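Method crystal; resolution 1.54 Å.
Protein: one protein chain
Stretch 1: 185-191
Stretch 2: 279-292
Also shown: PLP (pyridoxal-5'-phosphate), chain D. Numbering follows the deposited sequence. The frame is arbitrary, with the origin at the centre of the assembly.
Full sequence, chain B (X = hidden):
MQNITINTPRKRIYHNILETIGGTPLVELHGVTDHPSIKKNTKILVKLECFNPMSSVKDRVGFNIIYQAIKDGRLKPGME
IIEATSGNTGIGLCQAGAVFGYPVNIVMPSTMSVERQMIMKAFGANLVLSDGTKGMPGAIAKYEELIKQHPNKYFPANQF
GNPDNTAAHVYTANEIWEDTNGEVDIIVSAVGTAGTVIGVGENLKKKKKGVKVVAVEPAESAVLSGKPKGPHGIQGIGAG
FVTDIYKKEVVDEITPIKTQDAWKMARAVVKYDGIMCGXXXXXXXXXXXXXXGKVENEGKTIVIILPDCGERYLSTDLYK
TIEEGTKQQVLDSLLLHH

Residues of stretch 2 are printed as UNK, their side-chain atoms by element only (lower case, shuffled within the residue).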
# COMPACT_ATOMS: atom_id res chain seq x y z
N ASP B 185 -10.65 -13.00 -21.09
CA ASP B 185 -11.85 -13.76 -21.43
C ASP B 185 -12.96 -13.61 -20.41
O ASP B 185 -14.14 -13.61 -20.77
CB ASP B 185 -11.53 -15.25 -21.56
CG ASP B 185 -10.75 -15.57 -22.82
OD1 ASP B 185 -11.20 -15.17 -23.92
OD2 ASP B 185 -9.70 -16.24 -22.70
N ILE B 186 -12.61 -13.53 -19.13
CA ILE B 186 -13.58 -13.44 -18.04
C ILE B 186 -13.07 -12.38 -17.09
O ILE B 186 -11.86 -12.31 -16.84
CB ILE B 186 -13.74 -14.80 -17.31
CG1 ILE B 186 -14.03 -15.92 -18.32
CG2 ILE B 186 -14.84 -14.72 -16.25
CD1 ILE B 186 -14.13 -17.29 -17.70
N ILE B 187 -13.96 -11.51 -16.61
CA ILE B 187 -13.64 -10.54 -15.56
C ILE B 187 -14.51 -10.85 -14.34
O ILE B 187 -15.73 -11.04 -14.48
CB ILE B 187 -13.83 -9.09 -16.05
CG1 ILE B 187 -13.52 -8.08 -14.94
CG2 ILE B 187 -15.24 -8.86 -16.62
CD1 ILE B 187 -12.04 -7.97 -14.65
N VAL B 188 -13.88 -10.95 -13.17
CA VAL B 188 -14.55 -11.32 -11.92
C VAL B 188 -14.42 -10.14 -10.97
O VAL B 188 -13.30 -9.70 -10.67
CB VAL B 188 -13.93 -12.58 -11.30
CG1 VAL B 188 -14.72 -13.02 -10.09
CG2 VAL B 188 -13.85 -13.71 -12.31
N SER B 189 -15.56 -9.63 -10.49
CA SER B 189 -15.55 -8.46 -9.62
C SER B 189 -16.57 -8.65 -8.51
O SER B 189 -17.76 -8.87 -8.78
CB SER B 189 -15.84 -7.19 -10.44
OG SER B 189 -16.25 -6.12 -9.62
N ALA B 190 -16.12 -8.56 -7.26
CA ALA B 190 -17.04 -8.52 -6.12
C ALA B 190 -17.70 -7.15 -6.02
O ALA B 190 -17.04 -6.11 -6.19
CB ALA B 190 -16.29 -8.86 -4.83
N VAL B 191 -19.01 -7.13 -5.72
CA VAL B 191 -19.86 -5.95 -5.95
C VAL B 191 -20.14 -5.22 -4.65
O VAL B 191 -20.76 -5.77 -3.73
CB VAL B 191 -21.18 -6.35 -6.64
CG1 VAL B 191 -22.10 -5.12 -6.72
CG2 VAL B 191 -20.90 -6.91 -8.02
N UNK B 279 -10.58 -8.82 2.25
CA UNK B 279 -11.63 -9.83 2.38
C UNK B 279 -12.40 -10.02 1.08
O UNK B 279 -12.67 -11.16 0.67
c UNK B 279 -12.44 -9.36 7.59
c UNK B 279 -11.96 -9.41 4.87
c UNK B 279 -12.60 -9.45 3.50
s UNK B 279 -13.25 -8.94 6.04
N UNK B 280 -12.80 -8.91 0.43
CA UNK B 280 -13.54 -9.03 -0.83
C UNK B 280 -12.67 -9.63 -1.92
O UNK B 280 -13.18 -10.28 -2.84
c UNK B 280 -14.08 -7.66 -1.25
o UNK B 280 -13.01 -6.77 -1.56
N UNK B 281 -11.35 -9.44 -1.82
CA UNK B 281 -10.41 -10.07 -2.74
C UNK B 281 -10.42 -11.59 -2.59
O UNK B 281 -10.33 -12.32 -3.58
c UNK B 281 -9.01 -9.52 -2.50
o UNK B 281 -8.91 -8.15 -2.84
N UNK B 282 -10.50 -12.06 -1.34
CA UNK B 282 -10.67 -13.49 -1.12
C UNK B 282 -11.93 -14.03 -1.76
O UNK B 282 -11.93 -15.11 -2.36
N UNK B 283 -13.03 -13.27 -1.66
CA UNK B 283 -14.28 -13.69 -2.29
C UNK B 283 -14.12 -13.74 -3.79
O UNK B 283 -14.48 -14.73 -4.44
c UNK B 283 -15.42 -12.76 -1.88
N UNK B 284 -13.57 -12.66 -4.37
CA UNK B 284 -13.37 -12.62 -5.82
C UNK B 284 -12.45 -13.74 -6.29
O UNK B 284 -12.74 -14.39 -7.30
c UNK B 284 -12.81 -11.26 -6.23
N UNK B 285 -11.35 -13.98 -5.57
CA UNK B 285 -10.41 -15.02 -6.01
C UNK B 285 -11.08 -16.39 -5.97
O UNK B 285 -10.95 -17.18 -6.91
c UNK B 285 -8.31 -16.29 -5.37
c UNK B 285 -8.28 -13.78 -5.61
c UNK B 285 -9.12 -14.98 -5.17
c UNK B 285 -7.08 -13.48 -4.74
N UNK B 286 -11.83 -16.68 -4.90
CA UNK B 286 -12.48 -17.99 -4.84
C UNK B 286 -13.48 -18.16 -5.97
O UNK B 286 -13.53 -19.21 -6.62
c UNK B 286 -14.45 -19.64 -1.92
c UNK B 286 -13.15 -18.19 -3.48
c UNK B 286 -12.99 -20.69 -3.65
c UNK B 286 -13.90 -19.52 -3.33
N UNK B 287 -14.28 -17.12 -6.25
CA UNK B 287 -15.19 -17.19 -7.39
C UNK B 287 -14.41 -17.41 -8.69
O UNK B 287 -14.86 -18.14 -9.57
c UNK B 287 -16.03 -15.92 -7.49
N UNK B 288 -13.25 -16.77 -8.81
CA UNK B 288 -12.46 -16.92 -10.02
C UNK B 288 -11.85 -18.31 -10.15
O UNK B 288 -11.72 -18.83 -11.26
N UNK B 289 -11.43 -18.90 -9.03
CA UNK B 289 -10.88 -20.25 -9.06
C UNK B 289 -11.96 -21.27 -9.39
O UNK B 289 -11.70 -22.25 -10.10
c UNK B 289 -8.35 -20.29 -6.04
c UNK B 289 -7.87 -19.89 -8.47
c UNK B 289 -10.20 -20.59 -7.73
c UNK B 289 -8.93 -19.81 -7.37
N UNK B 290 -13.17 -21.08 -8.87
CA UNK B 290 -14.28 -21.93 -9.28
C UNK B 290 -14.56 -21.77 -10.76
O UNK B 290 -14.81 -22.76 -11.47
c UNK B 290 -16.46 -22.22 -4.80
n UNK B 290 -17.67 -22.02 -3.95
c UNK B 290 -15.35 -21.93 -6.99
c UNK B 290 -16.64 -21.73 -6.22
c UNK B 290 -15.53 -21.61 -8.46
N UNK B 291 -14.51 -20.54 -11.26
CA UNK B 291 -14.68 -20.31 -12.69
C UNK B 291 -13.61 -21.05 -13.48
O UNK B 291 -13.90 -21.66 -14.52
o UNK B 291 -17.34 -18.52 -13.38
o UNK B 291 -17.13 -18.53 -15.57
c UNK B 291 -14.62 -18.80 -12.96
c UNK B 291 -16.64 -18.49 -14.43
c UNK B 291 -15.13 -18.41 -14.32
N UNK B 292 -12.36 -21.03 -13.00
CA UNK B 292 -11.25 -21.68 -13.66
C UNK B 292 -11.36 -23.20 -13.65
O UNK B 292 -10.61 -23.87 -14.37
c UNK B 292 -9.93 -21.26 -13.00
N1 PLP D . -14.06 -4.41 -1.92
C2 PLP D . -13.61 -3.27 -1.33
C2A PLP D . -12.61 -3.38 -0.22
C3 PLP D . -14.08 -2.04 -1.76
O3 PLP D . -13.63 -0.91 -1.14
C4 PLP D . -15.00 -1.97 -2.79
C4A PLP D . -15.60 -0.67 -3.21
O4A PLP D . -15.28 0.37 -2.62
C5 PLP D . -15.44 -3.14 -3.40
C6 PLP D . -14.97 -4.36 -2.95
C5A PLP D . -16.48 -3.15 -4.50
O4P PLP D . -16.15 -2.37 -5.62
P PLP D . -17.36 -1.63 -6.36
O1P PLP D . -18.44 -2.66 -6.62
O2P PLP D . -17.87 -0.57 -5.42
O3P PLP D . -16.81 -1.06 -7.61

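Position 279 opens the helix with an unbranched chain of two carbons, a sulfur and a last carbon, out of reach of the strand; this is Met 279. Position 280 has one carbon and one oxygen, the carbon directed toward the strand, 4.4 Å from CB to Ala 190 CB. That makes it Ser 280. Its OG donates a hydrogen bond to PLP N1 at 2.6 Å, so one short side chain both fits against the strand and holds the cofactor ring. Position 281 repeats the carbon and oxygen but points away: Ser 281.

Position 282 has no side-chain atoms and lies out of reach, hence Gly 282. Position 283 carries a single carbon, directed toward the strand, yet its CB stays 5.0 Å from Ala 190 CB; it is Ala 283. Position 284 also carries one carbon, this time in contact, with CB 4.4 Å from Ala 190 N and 4.5 Å from Ala 190 CB. It is Ala 284, on the closest pair of the register, CA to CA 5.5 Å from Ala 190.

Position 285 shows four carbons forked at the first, one arm two carbons long, and points away: Ile 285. At 286 four carbons fork at the second, out of reach of the strand, giving Leu 286. Position 287 has one carbon, its CB 4.1 Å from Val 188 CG1, and is Ala 287. Position 288 has none; its CA lies 4.2 Å from Val 188 CG2, and the residue is Gly 288. An ideal CB here would point sideways and sit 4.0 Å from that same CG2, so the strand alone does not demand glycine.

Position 289, four carbons forked at the second, is Leu 289, out of reach. Position 290, four carbons in a row ending in nitrogen, is the partly exposed Lys 290. Position 291 has three carbons, the third bearing two oxygens, which is Glu 291; its CG packs 3.7 Å from Ile 186 CD1, while both carboxylate oxygens find hydrogen bonds outside the two stretches. Position 292, a single carbon directed sideways, is Ala 292.

The rule is alternation against small residues. Ile 186, Val 188 and Ala 190 point toward a helix running at 146° to the strand, and no hydrogen bond joins the two. Where the backbones draw close, alanine meets alanine; where they separate to 8.8 Å between the CA atoms of Ile 186 and Glu 291, longer side chains fill the gap. The larger aliphatic side chains of the helix are spent elsewhere.

Stretch 2 279-292: MSSGAAILAGLKEA
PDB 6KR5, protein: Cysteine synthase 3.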